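Local coordinates for protein hemolysin (Streptococcus suis, PDB 3HVN) that probably binds cholesterol in host cell membranes and assembles there into an oligomeric, cytolytic pore, at residues Gln49-Glu55 against Ala374-Asn379. The protein carries 1 engineered substitution. Residues are numbered along the deposited sequence; the frame is centred on the assembly and turned at random.
Sequences QEILTNE and AQILSN
Gln49-Leu52 form a turn, and Thr53-Glu55 run on extended beside Leu377-Asn379, in the same direction. The turn is held by a backbone bond from Leu52 N to Gln49 O (3.2 Å) and by Thr53 OG1, which donates to Gln49 O at 2.7 Å. Residues 376-379 are in strand conformation. The CA atoms of Thr53 and Leu377 are 4.8 Å apart, those of Asn54 and Ser378 4.3 Å. Leu377 N donates to Leu52 O (2.8 Å, nearly straight), and Asn379 N to Asn54 O (2.8 Å). Asn54 N to Leu377 O, also 2.8 Å, is bent and weak. Leu52 O and Asn54 O each accept a second, CA-H...O contact, from Ile376 CA (3.5 Å) and Ser378 CA (3.3 Å).

Leu52, rotamer m,t, points toward the other segment. Its CD1 lies 3.7 Å from Ala374 CB, and its CB 4.3 Å from Ile376 CG1. Phe367 of strand 359-367 also touches Leu52. The Gln49 side chain (chi1 t, chi2 p) reaches over to Leu377. Asn54 CB lies 3.5 Å from Ser378 OG. Leu114 of helix 111-114 packs on Asn54 and Ile376.

Strand 73-88 pairs antiparallel with the same long strand, 376-401. The contact is a short, loosely bonded parallel pairing, joining an N-terminal segment to the start of a long strand in the elongated, beta-rich rod of a cholesterol-dependent cytolysin.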
loop_
_atom_site.group_PDB
_atom_site.type_symbol
_atom_site.label_atom_id
_atom_site.label_comp_id
_atom_site.label_asym_id
_atom_site.label_seq_id
_atom_site.Cartn_x
_atom_site.Cartn_y
_atom_site.Cartn_z
ATOM N N GLN A 49 -21.577 16.127 6.984
ATOM C CA GLN A 49 -20.603 15.662 6.004
ATOM C C GLN A 49 -19.769 16.804 5.431
ATOM O O GLN A 49 -18.569 16.653 5.205
ATOM C CB GLN A 49 -21.298 14.897 4.875
ATOM C CG GLN A 49 -20.350 14.343 3.820
ATOM C CD GLN A 49 -19.409 13.284 4.367
ATOM O OE1 GLN A 49 -19.436 12.965 5.556
ATOM N NE2 GLN A 49 -18.571 12.734 3.498
ATOM N N GLU A 50 -20.408 17.945 5.203
ATOM C CA GLU A 50 -19.733 19.091 4.604
ATOM C C GLU A 50 -18.789 19.784 5.583
ATOM O O GLU A 50 -17.920 20.555 5.176
ATOM C CB GLU A 50 -20.755 20.091 4.056
ATOM C CG GLU A 50 -21.673 19.514 2.991
ATOM C CD GLU A 50 -20.918 19.011 1.775
ATOM O OE1 GLU A 50 -19.772 19.459 1.554
ATOM O OE2 GLU A 50 -21.471 18.169 1.037
ATOM N N ILE A 51 -18.962 19.506 6.871
ATOM C CA ILE A 51 -18.113 20.104 7.896
ATOM C C ILE A 51 -16.983 19.154 8.288
ATOM O O ILE A 51 -16.117 19.497 9.094
ATOM C CB ILE A 51 -18.925 20.504 9.147
ATOM C CG1 ILE A 51 -18.187 21.582 9.945
ATOM C CG2 ILE A 51 -19.219 19.285 10.010
ATOM C CD1 ILE A 51 -18.963 22.095 11.138
ATOM N N LEU A 52 -16.999 17.958 7.708
ATOM C CA LEU A 52 -15.945 16.976 7.931
ATOM C C LEU A 52 -15.314 16.575 6.602
ATOM O O LEU A 52 -15.124 15.389 6.325
ATOM C CB LEU A 52 -16.502 15.739 8.637
ATOM C CG LEU A 52 -17.083 15.937 10.038
ATOM C CD1 LEU A 52 -17.753 14.661 10.527
ATOM C CD2 LEU A 52 -16.002 16.386 11.009
ATOM N N THR A 53 -14.991 17.572 5.783
ATOM C CA THR A 53 -14.481 17.326 4.439
ATOM C C THR A 53 -13.033 17.782 4.271
ATOM O O THR A 53 -12.625 18.806 4.821
ATOM C CB THR A 53 -15.354 18.021 3.377
ATOM O OG1 THR A 53 -16.697 17.526 3.461
ATOM C CG2 THR A 53 -14.811 17.763 1.980
ATOM N N ASN A 54 -12.266 17.012 3.506
ATOM C CA ASN A 54 -10.882 17.353 3.202
ATOM C C ASN A 54 -10.600 17.321 1.703
ATOM O O ASN A 54 -10.397 16.254 1.116
ATOM C CB ASN A 54 -9.917 16.422 3.942
ATOM C CG ASN A 54 -9.751 16.796 5.401
ATOM O OD1 ASN A 54 -10.100 17.902 5.813
ATOM N ND2 ASN A 54 -9.210 15.876 6.191
ATOM N N GLU A 55 -10.595 18.502 1.091
ATOM C CA GLU A 55 -10.304 18.632 -0.331
ATOM C C GLU A 55 -8.799 18.614 -0.570
ATOM O O GLU A 55 -8.030 18.198 0.296
ATOM C CB GLU A 55 -10.899 19.931 -0.878
ATOM C CG GLU A 55 -10.394 21.183 -0.176
ATOM C CD GLU A 55 -10.892 22.460 -0.828
ATOM O OE1 GLU A 55 -11.407 22.389 -1.963
ATOM O OE2 GLU A 55 -10.766 23.535 -0.205
ATOM N N ALA A 374 -19.762 10.333 12.660
ATOM C CA ALA A 374 -18.999 11.447 12.110
ATOM C C ALA A 374 -17.991 10.947 11.082
ATOM O O ALA A 374 -16.828 10.701 11.406
ATOM C CB ALA A 374 -18.295 12.209 13.222
ATOM N N GLN A 375 -18.443 10.797 9.842
ATOM C CA GLN A 375 -17.597 10.269 8.779
ATOM C C GLN A 375 -16.757 11.354 8.118
ATOM O O GLN A 375 -17.262 12.148 7.324
ATOM C CB GLN A 375 -18.443 9.557 7.721
ATOM C CG GLN A 375 -19.110 8.285 8.212
ATOM C CD GLN A 375 -19.831 7.544 7.103
ATOM O OE1 GLN A 375 -19.894 8.013 5.966
ATOM N NE2 GLN A 375 -20.379 6.379 7.429
ATOM N N ILE A 376 -15.472 11.382 8.451
ATOM C CA ILE A 376 -14.539 12.290 7.800
ATOM C C ILE A 376 -14.324 11.863 6.352
ATOM O O ILE A 376 -14.071 10.687 6.069
ATOM C CB ILE A 376 -13.177 12.334 8.524
ATOM C CG1 ILE A 376 -13.276 13.153 9.814
ATOM C CG2 ILE A 376 -12.110 12.924 7.617
ATOM C CD1 ILE A 376 -14.030 12.461 10.931
ATOM N N LEU A 377 -14.445 12.821 5.438
ATOM C CA LEU A 377 -14.192 12.573 4.026
ATOM C C LEU A 377 -12.892 13.251 3.619
ATOM O O LEU A 377 -12.541 14.304 4.151
ATOM C CB LEU A 377 -15.349 13.093 3.172
ATOM C CG LEU A 377 -15.186 12.982 1.654
ATOM C CD1 LEU A 377 -14.913 11.544 1.240
ATOM C CD2 LEU A 377 -16.414 13.524 0.939
ATOM N N SER A 378 -12.173 12.645 2.680
ATOM C CA SER A 378 -10.904 13.197 2.226
ATOM C C SER A 378 -10.569 12.745 0.809
ATOM O O SER A 378 -10.541 11.549 0.516
ATOM C CB SER A 378 -9.777 12.807 3.184
ATOM O OG SER A 378 -8.557 13.428 2.817
ATOM N N ASN A 379 -10.320 13.714 -0.068
ATOM C CA ASN A 379 -9.939 13.422 -1.445
ATOM C C ASN A 379 -8.510 13.858 -1.733
ATOM O O ASN A 379 -8.019 14.822 -1.144
ATOM C CB ASN A 379 -10.898 14.100 -2.425
ATOM C CG ASN A 379 -12.217 13.369 -2.550
ATOM O OD1 ASN A 379 -12.315 12.187 -2.226
ATOM N ND2 ASN A 379 -13.240 14.069 -3.025
#